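Local coordinates for protein restriction endonuclease EcoP15I, restriction subunit (PDB 4ZCF) that cleaves DNA 25-27 base pairs downstream of one of two inversely oriented CAGCAG sites, acting with Mod subunits as a type III restriction enzyme that has a helicase-type domain, at residues I79-M84 against I249-A254; F110-P115 against V183-S188; Y147-Q152 against Q165-F170; P221-D226 against E242-Q247. One frame throughout, in Å; residues are numbered along the deposited sequence.

Contact 1: I79-M84 against I249-A254; sequences IIDVSM and IIRYGA
Neighbouring parallel strands of the RecA-like helicase sheet, 79-84 and 249-253, illustrate how one strand pair can carry a charged group on one face and apolar packing on the other. Nearly straight backbone bonds alternate along them, Ile80 N to Ile249 O, Arg251 N to Ile80 O and Val82 N to Arg251 O, whereas the later one from Gly253 N to Val82 O is weak at 3.4 Å. On the face of Ile80 and Ile250, Val82 lies alongside Tyr252. Its CG1 is anti to the backbone N (chi1 175°), and its CB sits 3.6 Å from Tyr252 CD2. Tyr94 of helix 90-105 also meets the tyrosine ring, close to the AMP pocket.

On the other face, Arg251 bends at its third torsion (chi3 -63°) and lays its guanidinium beside Asp81. The Ile79 side chain crosses it obliquely, CG2 lying 3.6 Å from Arg251 NE. The backbone N-H of Lys261 adds another donor to Asp81 OD2, which would probably favour the charged carboxylate. The grip is side-on, one nitrogen to each oxygen: Arg251 NE reaches Asp81 OD1 at 2.6 Å and Arg251 NH2 reaches Asp81 OD2 at 2.8 Å, both from above the carboxylate plane.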
# COMPACT_ATOMS: atom_id res chain seq x y z
N ILE C 79 -35.49 -11.89 7.19
CA ILE C 79 -35.49 -10.45 7.11
C ILE C 79 -36.28 -9.83 8.26
O ILE C 79 -37.48 -10.05 8.38
CB ILE C 79 -35.94 -9.96 5.71
CG1 ILE C 79 -34.99 -10.51 4.61
CG2 ILE C 79 -36.06 -8.43 5.65
CD1 ILE C 79 -35.55 -10.51 3.22
N ILE C 80 -35.58 -9.06 9.10
CA ILE C 80 -36.15 -8.33 10.23
C ILE C 80 -36.21 -6.83 9.85
O ILE C 80 -35.25 -6.30 9.28
CB ILE C 80 -35.32 -8.60 11.52
CG1 ILE C 80 -35.23 -10.12 11.79
CG2 ILE C 80 -35.86 -7.84 12.73
CD1 ILE C 80 -34.05 -10.57 12.60
N ASP C 81 -37.36 -6.16 10.11
CA ASP C 81 -37.52 -4.75 9.76
C ASP C 81 -37.66 -3.80 10.93
O ASP C 81 -38.38 -4.08 11.89
CB ASP C 81 -38.67 -4.54 8.77
CG ASP C 81 -38.45 -5.25 7.46
OD1 ASP C 81 -37.28 -5.33 7.02
OD2 ASP C 81 -39.44 -5.71 6.86
N VAL C 82 -36.97 -2.65 10.81
CA VAL C 82 -36.97 -1.55 11.77
C VAL C 82 -37.32 -0.30 10.98
O VAL C 82 -36.71 -0.02 9.95
CB VAL C 82 -35.61 -1.42 12.52
CG1 VAL C 82 -35.59 -0.20 13.43
CG2 VAL C 82 -35.28 -2.67 13.32
N SER C 83 -38.34 0.43 11.45
CA SER C 83 -38.79 1.66 10.81
C SER C 83 -38.59 2.85 11.75
O SER C 83 -39.17 2.91 12.84
CB SER C 83 -40.23 1.54 10.33
OG SER C 83 -40.61 2.73 9.64
N MET C 84 -37.70 3.76 11.34
CA MET C 84 -37.35 4.96 12.10
C MET C 84 -37.32 6.11 11.15
O MET C 84 -36.70 6.01 10.09
CB MET C 84 -35.98 4.81 12.76
CG MET C 84 -35.86 3.60 13.63
SD MET C 84 -34.89 3.98 15.07
CE MET C 84 -34.57 2.44 15.59
N ILE C 249 -31.06 -10.65 7.86
CA ILE C 249 -30.97 -9.31 7.27
C ILE C 249 -31.83 -8.31 8.06
O ILE C 249 -33.05 -8.47 8.13
CB ILE C 249 -31.31 -9.34 5.74
CG1 ILE C 249 -30.32 -10.23 4.94
CG2 ILE C 249 -31.36 -7.94 5.16
CD1 ILE C 249 -30.95 -10.99 3.83
N ILE C 250 -31.20 -7.25 8.62
CA ILE C 250 -31.92 -6.22 9.37
C ILE C 250 -31.98 -4.92 8.55
O ILE C 250 -30.94 -4.30 8.35
CB ILE C 250 -31.44 -6.02 10.84
CG1 ILE C 250 -30.99 -7.34 11.53
CG2 ILE C 250 -32.57 -5.38 11.65
CD1 ILE C 250 -29.54 -7.75 11.38
N ARG C 251 -33.20 -4.54 8.05
CA ARG C 251 -33.42 -3.36 7.20
C ARG C 251 -33.84 -2.15 8.01
O ARG C 251 -34.72 -2.26 8.86
CB ARG C 251 -34.44 -3.63 6.08
CG ARG C 251 -34.22 -4.92 5.27
CD ARG C 251 -35.18 -5.03 4.09
NE ARG C 251 -36.59 -5.11 4.51
CZ ARG C 251 -37.64 -5.09 3.68
NH1 ARG C 251 -37.46 -5.01 2.37
NH2 ARG C 251 -38.87 -5.15 4.17
N TYR C 252 -33.22 -0.99 7.74
CA TYR C 252 -33.46 0.24 8.51
C TYR C 252 -33.79 1.38 7.62
O TYR C 252 -33.01 1.72 6.72
CB TYR C 252 -32.22 0.61 9.35
CG TYR C 252 -31.92 -0.38 10.45
CD1 TYR C 252 -31.19 -1.54 10.19
CD2 TYR C 252 -32.29 -0.12 11.77
CE1 TYR C 252 -30.87 -2.43 11.21
CE2 TYR C 252 -31.99 -1.01 12.79
CZ TYR C 252 -31.29 -2.18 12.50
OH TYR C 252 -31.01 -3.07 13.49
N GLY C 253 -34.90 2.03 7.92
CA GLY C 253 -35.31 3.19 7.14
C GLY C 253 -36.64 3.76 7.53
O GLY C 253 -37.29 3.29 8.46
N ALA C 254 -37.04 4.78 6.78
CA ALA C 254 -38.29 5.50 6.96
C ALA C 254 -39.29 5.11 5.84
O ALA C 254 -40.49 5.40 5.96
CB ALA C 254 -38.01 6.99 6.93

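Contact 2: F110-P115 against V183-S188; sequences FIIIVP and VLVINS. With nucleotides of chain E.
Ile112 lays its outer methyl against a valine of the next strand, CD1 lying 3.4 Å from Val183 CG2, the two side chains crossing obliquely. The same CD1 also reaches Val185 CG2 at 4.1 Å, so the isoleucine bridges two valines on one face of the sheet. Val183 can meet it because its CG2 is anti to the backbone N, with CG1 turned into the crowded position between N and carbonyl carbon. On the opposite face the roles are exchanged. Here Ile186 is the bridging residue, its CG2 lying 3.8 Å from Ile111 CG2 and equally far from Ile113 CG1, while its CG1 is anti to N (chi1 -170°).

Main-chain bonds hold these parallel strands in register, Leu184 N to Phe110 O, Ile112 N to Leu184 O, Ile186 N to Ile112 O and Val114 N to Ile186 O. Where the second strand ends, Asn187 stands at the N-cap of the following helix and turns outward to DNA. Its ND2 donates to OP1 of DT6 of chain E at 3.1 Å, and its OD1 is held by Lys120 NZ, which probably helps set the amide's orientation. Strands 180-186 and 109-113 are the second and third of the parallel sheet, counted from its edge at 143-148: helix 117-128 covers the Ile112 and Val185 face, and strand 222-226 bonds along 110-113.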
# COMPACT_ATOMS: atom_id res chain seq x y z
N PHE C 110 -20.00 -8.48 10.29
CA PHE C 110 -21.22 -7.87 9.77
C PHE C 110 -20.94 -7.10 8.48
O PHE C 110 -19.89 -6.46 8.36
CB PHE C 110 -21.82 -6.89 10.82
CG PHE C 110 -22.00 -7.43 12.22
CD1 PHE C 110 -20.95 -7.43 13.13
CD2 PHE C 110 -23.24 -7.88 12.65
CE1 PHE C 110 -21.12 -7.95 14.42
CE2 PHE C 110 -23.42 -8.38 13.95
CZ PHE C 110 -22.35 -8.41 14.83
N ILE C 111 -21.90 -7.13 7.54
CA ILE C 111 -21.82 -6.37 6.30
C ILE C 111 -22.88 -5.24 6.37
O ILE C 111 -24.07 -5.54 6.56
CB ILE C 111 -21.93 -7.24 4.99
CG1 ILE C 111 -20.93 -8.42 5.02
CG2 ILE C 111 -21.71 -6.36 3.75
CD1 ILE C 111 -21.03 -9.48 3.82
N ILE C 112 -22.44 -3.96 6.30
CA ILE C 112 -23.33 -2.79 6.28
C ILE C 112 -23.51 -2.43 4.82
O ILE C 112 -22.54 -1.96 4.19
CB ILE C 112 -22.82 -1.55 7.08
CG1 ILE C 112 -22.68 -1.84 8.58
CG2 ILE C 112 -23.73 -0.32 6.84
CD1 ILE C 112 -21.86 -0.78 9.31
N ILE C 113 -24.72 -2.65 4.27
CA ILE C 113 -24.98 -2.33 2.88
C ILE C 113 -25.69 -0.97 2.74
O ILE C 113 -26.74 -0.73 3.34
CB ILE C 113 -25.56 -3.51 2.07
CG1 ILE C 113 -24.70 -4.78 2.32
CG2 ILE C 113 -25.62 -3.16 0.55
CD1 ILE C 113 -25.10 -6.07 1.64
N VAL C 114 -25.03 -0.04 2.02
CA VAL C 114 -25.49 1.34 1.84
C VAL C 114 -25.82 1.60 0.36
O VAL C 114 -25.28 0.90 -0.49
CB VAL C 114 -24.57 2.42 2.51
CG1 VAL C 114 -24.51 2.24 4.03
CG2 VAL C 114 -23.17 2.45 1.89
N PRO C 115 -26.77 2.49 -0.00
CA PRO C 115 -27.11 2.62 -1.43
C PRO C 115 -26.38 3.71 -2.21
O PRO C 115 -26.48 3.76 -3.45
CB PRO C 115 -28.60 2.94 -1.37
CG PRO C 115 -28.77 3.72 -0.07
CD PRO C 115 -27.62 3.36 0.84
N VAL C 183 -16.39 -5.01 10.67
CA VAL C 183 -17.50 -4.52 9.84
C VAL C 183 -17.15 -4.05 8.40
O VAL C 183 -16.31 -3.18 8.20
CB VAL C 183 -18.45 -3.57 10.63
CG1 VAL C 183 -17.77 -2.26 11.02
CG2 VAL C 183 -19.73 -3.31 9.86
N LEU C 184 -17.82 -4.65 7.41
CA LEU C 184 -17.68 -4.33 6.00
C LEU C 184 -18.72 -3.31 5.54
O LEU C 184 -19.90 -3.63 5.45
CB LEU C 184 -17.73 -5.58 5.11
CG LEU C 184 -17.29 -5.36 3.66
CD1 LEU C 184 -15.79 -5.30 3.53
CD2 LEU C 184 -17.82 -6.44 2.76
N VAL C 185 -18.27 -2.10 5.22
CA VAL C 185 -19.14 -1.06 4.68
C VAL C 185 -18.98 -1.08 3.13
O VAL C 185 -17.86 -0.95 2.62
CB VAL C 185 -18.88 0.34 5.30
CG1 VAL C 185 -19.99 1.32 4.92
CG2 VAL C 185 -18.73 0.24 6.81
N ILE C 186 -20.10 -1.29 2.41
CA ILE C 186 -20.18 -1.41 0.94
C ILE C 186 -21.44 -0.71 0.39
O ILE C 186 -22.51 -0.80 1.01
CB ILE C 186 -20.10 -2.92 0.50
CG1 ILE C 186 -19.94 -3.07 -1.03
CG2 ILE C 186 -21.30 -3.73 1.04
CD1 ILE C 186 -19.40 -4.42 -1.50
N ASN C 187 -21.31 -0.03 -0.75
CA ASN C 187 -22.40 0.66 -1.43
C ASN C 187 -22.98 -0.23 -2.54
O ASN C 187 -22.47 -1.32 -2.75
CB ASN C 187 -21.99 2.05 -1.94
CG ASN C 187 -20.88 2.05 -2.96
OD1 ASN C 187 -19.78 1.52 -2.72
ND2 ASN C 187 -21.14 2.64 -4.11
N SER C 188 -24.09 0.19 -3.17
CA SER C 188 -24.80 -0.57 -4.22
C SER C 188 -23.98 -0.77 -5.49
O SER C 188 -24.03 -1.86 -6.08
CB SER C 188 -26.12 0.10 -4.56
OG SER C 188 -26.96 0.10 -3.42
P DT E 6 -18.64 3.45 -7.07
OP1 DT E 6 -18.60 2.64 -5.83
OP2 DT E 6 -17.67 4.55 -7.22
O5' DT E 6 -18.43 2.52 -8.32
C5' DT E 6 -19.27 1.47 -8.76
C4' DT E 6 -18.72 0.85 -10.04
O4' DT E 6 -19.11 1.62 -11.20
C3' DT E 6 -17.20 0.75 -10.10
O3' DT E 6 -16.87 -0.59 -10.36
C2' DT E 6 -16.76 1.75 -11.16
C1' DT E 6 -18.00 1.87 -12.04
N1 DT E 6 -18.21 3.17 -12.75
C2 DT E 6 -18.60 3.13 -14.07
O2 DT E 6 -18.72 2.09 -14.69
N3 DT E 6 -18.84 4.36 -14.64
C4 DT E 6 -18.71 5.61 -14.06
O4 DT E 6 -18.93 6.65 -14.70
C5 DT E 6 -18.34 5.59 -12.67
C7 DT E 6 -18.21 6.89 -11.92
C6 DT E 6 -18.12 4.39 -12.09

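Contact 3: Y147-Q152 against Q165-F170; sequences YVVESQ and QAIHDF. With nucleotides of chain E.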
# COMPACT_ATOMS: atom_id res chain seq x y z
N TYR C 147 -13.85 -1.98 7.46
CA TYR C 147 -13.29 -2.32 6.15
C TYR C 147 -14.22 -1.69 5.13
O TYR C 147 -15.38 -2.09 5.02
CB TYR C 147 -13.21 -3.86 5.97
CG TYR C 147 -12.55 -4.56 7.13
CD1 TYR C 147 -13.30 -5.01 8.21
CD2 TYR C 147 -11.17 -4.75 7.17
CE1 TYR C 147 -12.69 -5.62 9.31
CE2 TYR C 147 -10.55 -5.37 8.26
CZ TYR C 147 -11.32 -5.78 9.34
OH TYR C 147 -10.73 -6.37 10.42
N VAL C 148 -13.73 -0.68 4.44
CA VAL C 148 -14.54 0.05 3.48
C VAL C 148 -14.21 -0.40 2.09
O VAL C 148 -13.07 -0.29 1.69
CB VAL C 148 -14.38 1.59 3.67
CG1 VAL C 148 -15.40 2.36 2.83
CG2 VAL C 148 -14.52 1.96 5.15
N VAL C 149 -15.23 -0.93 1.35
CA VAL C 149 -15.10 -1.37 -0.05
C VAL C 149 -15.13 -0.13 -0.94
O VAL C 149 -16.14 0.59 -0.99
CB VAL C 149 -16.16 -2.42 -0.47
CG1 VAL C 149 -16.02 -2.77 -1.96
CG2 VAL C 149 -16.07 -3.68 0.39
N GLU C 150 -13.99 0.15 -1.62
CA GLU C 150 -13.81 1.31 -2.48
C GLU C 150 -13.39 0.92 -3.88
O GLU C 150 -12.53 0.07 -4.06
CB GLU C 150 -12.75 2.25 -1.88
CG GLU C 150 -13.08 2.80 -0.51
CD GLU C 150 -11.86 3.15 0.32
OE1 GLU C 150 -11.62 4.36 0.53
OE2 GLU C 150 -11.14 2.22 0.75
N SER C 151 -14.00 1.57 -4.88
CA SER C 151 -13.68 1.39 -6.30
C SER C 151 -12.25 1.92 -6.50
O SER C 151 -11.92 2.99 -6.00
CB SER C 151 -14.67 2.18 -7.14
OG SER C 151 -14.33 2.21 -8.51
N GLN C 152 -11.40 1.12 -7.18
CA GLN C 152 -9.99 1.48 -7.45
C GLN C 152 -9.88 2.23 -8.80
O GLN C 152 -9.87 1.59 -9.86
CB GLN C 152 -9.09 0.24 -7.41
N GLN C 165 -9.05 -5.06 -1.44
CA GLN C 165 -8.37 -5.16 -0.13
C GLN C 165 -9.25 -5.25 1.09
O GLN C 165 -8.93 -6.01 2.00
CB GLN C 165 -7.19 -4.21 0.04
CG GLN C 165 -5.87 -4.87 -0.35
CD GLN C 165 -5.18 -5.71 0.73
OE1 GLN C 165 -4.97 -5.28 1.87
NE2 GLN C 165 -4.68 -6.87 0.34
N ALA C 166 -10.37 -4.49 1.09
CA ALA C 166 -11.38 -4.47 2.15
C ALA C 166 -11.95 -5.89 2.38
O ALA C 166 -11.93 -6.36 3.51
CB ALA C 166 -12.50 -3.51 1.78
N ILE C 167 -12.36 -6.58 1.28
CA ILE C 167 -12.88 -7.95 1.28
C ILE C 167 -11.84 -8.98 1.79
O ILE C 167 -12.12 -9.70 2.76
CB ILE C 167 -13.59 -8.33 -0.06
CG1 ILE C 167 -14.88 -7.50 -0.22
CG2 ILE C 167 -13.93 -9.85 -0.12
CD1 ILE C 167 -15.11 -6.98 -1.56
N HIS C 168 -10.62 -8.99 1.20
CA HIS C 168 -9.51 -9.84 1.65
C HIS C 168 -9.35 -9.71 3.18
O HIS C 168 -9.51 -10.69 3.88
CB HIS C 168 -8.19 -9.48 0.92
CG HIS C 168 -6.98 -10.07 1.59
ND1 HIS C 168 -6.15 -9.30 2.39
CD2 HIS C 168 -6.55 -11.36 1.63
CE1 HIS C 168 -5.24 -10.14 2.87
NE2 HIS C 168 -5.44 -11.38 2.44
N ASP C 169 -9.11 -8.47 3.67
CA ASP C 169 -8.93 -8.14 5.10
C ASP C 169 -10.10 -8.51 6.00
O ASP C 169 -9.87 -8.91 7.13
CB ASP C 169 -8.64 -6.65 5.26
CG ASP C 169 -7.39 -6.12 4.57
OD1 ASP C 169 -6.56 -6.95 4.12
OD2 ASP C 169 -7.24 -4.89 4.48
N PHE C 170 -11.35 -8.31 5.54
CA PHE C 170 -12.54 -8.61 6.33
C PHE C 170 -12.69 -10.12 6.48
O PHE C 170 -12.87 -10.61 7.59
CB PHE C 170 -13.81 -7.96 5.71
CG PHE C 170 -15.14 -8.33 6.34
CD1 PHE C 170 -15.59 -7.70 7.50
CD2 PHE C 170 -15.96 -9.30 5.76
CE1 PHE C 170 -16.82 -8.03 8.07
CE2 PHE C 170 -17.21 -9.62 6.32
CZ PHE C 170 -17.62 -9.00 7.48
P DA E 7 -15.36 -1.12 -10.32
OP1 DA E 7 -15.35 -2.54 -9.90
OP2 DA E 7 -14.49 -0.18 -9.58
O5' DA E 7 -15.06 -1.04 -11.89
C5' DA E 7 -15.87 -1.75 -12.82
C4' DA E 7 -15.32 -1.65 -14.23
O4' DA E 7 -15.65 -0.36 -14.82
C3' DA E 7 -13.81 -1.84 -14.38
O3' DA E 7 -13.57 -2.83 -15.40
C2' DA E 7 -13.27 -0.44 -14.68
C1' DA E 7 -14.48 0.29 -15.25
N9 DA E 7 -14.63 1.70 -14.91
C8 DA E 7 -14.41 2.34 -13.71
N7 DA E 7 -14.71 3.63 -13.73
C5 DA E 7 -15.16 3.83 -15.02
C6 DA E 7 -15.60 4.98 -15.72
N6 DA E 7 -15.69 6.21 -15.17
N1 DA E 7 -15.99 4.81 -17.01
C2 DA E 7 -15.88 3.61 -17.59
N3 DA E 7 -15.50 2.46 -17.03
C4 DA E 7 -15.15 2.65 -15.74
P DT E 6 -18.64 3.45 -7.07
OP1 DT E 6 -18.60 2.64 -5.83
OP2 DT E 6 -17.67 4.55 -7.22
O5' DT E 6 -18.43 2.52 -8.32
C5' DT E 6 -19.27 1.47 -8.76
C4' DT E 6 -18.72 0.85 -10.04
O4' DT E 6 -19.11 1.62 -11.20
C3' DT E 6 -17.20 0.75 -10.10
O3' DT E 6 -16.87 -0.59 -10.36
C2' DT E 6 -16.76 1.75 -11.16
C1' DT E 6 -18.00 1.87 -12.04
N1 DT E 6 -18.21 3.17 -12.75
C2 DT E 6 -18.60 3.13 -14.07
O2 DT E 6 -18.72 2.09 -14.69
N3 DT E 6 -18.84 4.36 -14.64
C4 DT E 6 -18.71 5.61 -14.06
O4 DT E 6 -18.93 6.65 -14.70
C5 DT E 6 -18.34 5.59 -12.67
C7 DT E 6 -18.21 6.89 -11.92
C6 DT E 6 -18.12 4.39 -12.09
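Packing between 147-152 and helix 165-170 is concentrated at one end, where Tyr147 lies against a helical turn. With its CG anti to the carbonyl carbon (chi1 -50°), the tyrosine presents a ring face to Phe170. The Phe170 CA sits above the centre of that face, a CH-pi contact with CA 4.0 Å from the Tyr147 ring centroid. Phe170's own ring is steeply inclined, its plane at 70° to the tyrosine's, and meets Tyr147 CD1 at its edge, 3.6 Å from Phe170 CD1. Asp169 CB approaches Tyr147 CD2 obliquely, while Ala166 CB fits under the backbone, 3.3 Å from Val148 O. An alanine in place of Tyr147 would remove this ring and its hydroxyl bond to His182, and would probably loosen the helix against the strand.

Beyond Val149, whose CG2 touches Ala166 CB and Ile167 CD1, the segments part. Ser151 makes no contact with the helix and serves the DNA instead, its OG donating to OP2 of DA7 of chain E at 2.6 Å. Strand 143-148 is the outermost of its parallel sheet within this chain and bonds to strand 180-186, while helix 165-172 rests on Leu184 and on helix 212-217.

Contact 4: P221-D226 against E242-Q247; sequences PFIIID and EKFNAQ. With AMP (adenosine monophosphate), chain H.
Two phenylalanine rings and a glutamine amide set the geometry here. The Phe222 ring takes Gln247 at its edge: OE1 lies in the ring plane, 3.5 Å from Phe222 CE1, and the amide stands almost perpendicular to the ring at 84°. Gln247 CB comes to the same ring carbon obliquely, and helix 90-105 contributes Leu101 to the ring's surroundings. Phe244, by contrast, is met at an oblique angle by an aliphatic tip, Ile223 CD1, 3.8 Å from Phe244 CD2. That methyl also reaches Ala246 CB at 3.6 Å, because the isoleucine is fully extended (chi2 179°), so one side chain touches a residue of the type I turn 242-245 and one just past it.

A single backbone bond joins the segments, Gln247 N to Pro221 O at 2.9 Å, nearly along the carbonyl axis. The glutamine amide is fixed from both ends, NE2 by Lys220 O and OE1 by Leu46 N, which probably helps hold it upright at the ring edge.

At the far end of the strand, well away from this packing, the carboxylate of Asp226 reaches the nucleotide, OD2 lying 3.0 Å from AMP O3P. Its CG is anti to the backbone N (chi1 -155°), and Tyr94 OH is hydrogen-bonded to OD2. An alanine at Asp226 would remove both of these contacts and would probably disturb the phosphate end of the AMP site. A hydrophobic strand that ends in an acidic residue, followed here by Glu227, is the hallmark of helicase motif II, the Walker B element of RecA-like ATPases.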
# COMPACT_ATOMS: atom_id res chain seq x y z
N PRO C 221 -22.44 -14.17 7.25
CA PRO C 221 -22.64 -12.81 7.78
C PRO C 221 -24.04 -12.40 8.23
O PRO C 221 -25.04 -12.99 7.82
CB PRO C 221 -22.14 -11.92 6.64
CG PRO C 221 -22.40 -12.71 5.41
CD PRO C 221 -22.46 -14.17 5.77
N PHE C 222 -24.08 -11.32 9.03
CA PHE C 222 -25.29 -10.63 9.48
C PHE C 222 -25.29 -9.31 8.68
O PHE C 222 -24.35 -8.53 8.79
CB PHE C 222 -25.26 -10.38 11.01
CG PHE C 222 -26.03 -11.39 11.83
CD1 PHE C 222 -25.65 -12.73 11.85
CD2 PHE C 222 -27.14 -11.02 12.58
CE1 PHE C 222 -26.36 -13.66 12.60
CE2 PHE C 222 -27.84 -11.95 13.33
CZ PHE C 222 -27.46 -13.27 13.33
N ILE C 223 -26.31 -9.12 7.82
CA ILE C 223 -26.38 -7.95 6.94
C ILE C 223 -27.39 -6.91 7.35
O ILE C 223 -28.54 -7.24 7.55
CB ILE C 223 -26.57 -8.34 5.44
CG1 ILE C 223 -25.50 -9.35 4.97
CG2 ILE C 223 -26.61 -7.09 4.56
CD1 ILE C 223 -25.64 -9.78 3.55
N ILE C 224 -26.94 -5.63 7.40
CA ILE C 224 -27.72 -4.43 7.69
C ILE C 224 -28.01 -3.71 6.36
O ILE C 224 -27.08 -3.48 5.58
CB ILE C 224 -26.94 -3.49 8.66
CG1 ILE C 224 -26.44 -4.20 9.96
CG2 ILE C 224 -27.67 -2.15 8.92
CD1 ILE C 224 -27.49 -4.64 10.98
N ILE C 225 -29.27 -3.32 6.13
CA ILE C 225 -29.66 -2.55 4.96
C ILE C 225 -30.16 -1.17 5.37
O ILE C 225 -31.16 -1.06 6.09
CB ILE C 225 -30.56 -3.31 3.95
CG1 ILE C 225 -29.68 -4.19 3.04
CG2 ILE C 225 -31.37 -2.34 3.06
CD1 ILE C 225 -29.77 -5.53 3.27
N ASP C 226 -29.42 -0.12 4.93
CA ASP C 226 -29.69 1.30 5.15
C ASP C 226 -30.52 1.80 3.97
O ASP C 226 -30.11 1.65 2.82
CB ASP C 226 -28.35 2.06 5.22
CG ASP C 226 -28.39 3.36 6.01
OD1 ASP C 226 -29.13 4.27 5.61
OD2 ASP C 226 -27.61 3.49 6.97
N GLU C 242 -28.61 -11.43 -2.01
CA GLU C 242 -29.10 -12.82 -1.79
C GLU C 242 -27.98 -13.87 -1.96
O GLU C 242 -27.99 -14.88 -1.27
CB GLU C 242 -30.29 -13.17 -2.70
CG GLU C 242 -31.62 -12.60 -2.24
CD GLU C 242 -32.81 -12.70 -3.20
OE1 GLU C 242 -32.74 -13.46 -4.19
OE2 GLU C 242 -33.83 -12.03 -2.92
N LYS C 243 -27.00 -13.60 -2.85
CA LYS C 243 -25.86 -14.48 -3.12
C LYS C 243 -24.98 -14.76 -1.89
O LYS C 243 -24.23 -15.74 -1.90
CB LYS C 243 -24.98 -13.89 -4.23
CG LYS C 243 -25.46 -14.09 -5.66
CD LYS C 243 -24.57 -13.28 -6.61
CE LYS C 243 -24.95 -13.46 -8.05
NZ LYS C 243 -24.44 -12.34 -8.89
N PHE C 244 -25.03 -13.88 -0.86
CA PHE C 244 -24.23 -14.04 0.37
C PHE C 244 -24.76 -15.10 1.34
O PHE C 244 -24.07 -15.40 2.31
CB PHE C 244 -24.07 -12.71 1.12
CG PHE C 244 -23.30 -11.64 0.39
CD1 PHE C 244 -22.05 -11.90 -0.16
CD2 PHE C 244 -23.81 -10.35 0.30
CE1 PHE C 244 -21.35 -10.91 -0.84
CE2 PHE C 244 -23.10 -9.35 -0.36
CZ PHE C 244 -21.88 -9.64 -0.93
N ASN C 245 -25.99 -15.60 1.11
CA ASN C 245 -26.69 -16.55 1.97
C ASN C 245 -26.48 -16.18 3.45
O ASN C 245 -25.89 -16.94 4.25
CB ASN C 245 -26.37 -18.02 1.62
CG ASN C 245 -26.83 -18.42 0.22
OD1 ASN C 245 -26.02 -18.64 -0.70
ND2 ASN C 245 -28.14 -18.48 0.00
N ALA C 246 -26.86 -14.91 3.75
CA ALA C 246 -26.73 -14.26 5.04
C ALA C 246 -27.58 -14.95 6.12
O ALA C 246 -28.65 -15.49 5.81
CB ALA C 246 -27.12 -12.80 4.92
N GLN C 247 -27.09 -14.95 7.38
CA GLN C 247 -27.81 -15.58 8.49
C GLN C 247 -29.15 -14.92 8.70
O GLN C 247 -30.15 -15.61 8.78
CB GLN C 247 -26.97 -15.61 9.78
CG GLN C 247 -25.94 -16.73 9.84
CD GLN C 247 -25.11 -16.66 11.10
OE1 GLN C 247 -25.55 -17.04 12.19
NE2 GLN C 247 -23.89 -16.19 10.98
P AMP H . -27.52 7.44 7.33
O1P AMP H . -28.13 7.48 5.98
O2P AMP H . -28.64 6.99 8.19
O3P AMP H . -26.61 6.27 7.29
O5' AMP H . -26.79 8.79 7.77
C5' AMP H . -27.18 9.46 8.95
C4' AMP H . -26.01 10.12 9.62
O4' AMP H . -26.43 10.78 10.84
C3' AMP H . -25.01 9.10 10.04
O3' AMP H . -24.04 8.95 9.01
C2' AMP H . -24.44 9.59 11.31
O2' AMP H . -23.25 10.36 11.07
C1' AMP H . -25.47 10.49 11.90
N9 AMP H . -26.10 9.98 13.05
C8 AMP H . -26.89 8.93 13.04
N7 AMP H . -27.37 8.71 14.30
C5 AMP H . -26.83 9.79 15.13
C6 AMP H . -26.90 10.21 16.49
N6 AMP H . -27.67 9.49 17.44
N1 AMP H . -26.21 11.31 16.87
C2 AMP H . -25.47 12.01 16.01
N3 AMP H . -25.36 11.67 14.73
C4 AMP H . -26.00 10.59 14.23

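In the fold
All four contacts involve strands of one seven-stranded parallel sheet of the helicase-type domain, ordered 143-148, 180-186, 109-113, 222-226, 248-253, 79-84 and 263-267. Contact 1 closes the longest loop, and the other three are nested within it. Contact 3 is nested again inside contact 2, and contact 4 follows both. Strand 222-226 of contact 4 joins the sheet's halves by bonding to 110-113 of contact 2 and 249-253 of contact 1; the centres of contacts 2 and 1 lie about 9 and 13 Å from that of contact 4. Contacts 1 and 3, about 25 Å apart between centres, do not touch. Thus DNA-contacting Asn187 and Ser151 share one sheet with AMP-binding Asp226.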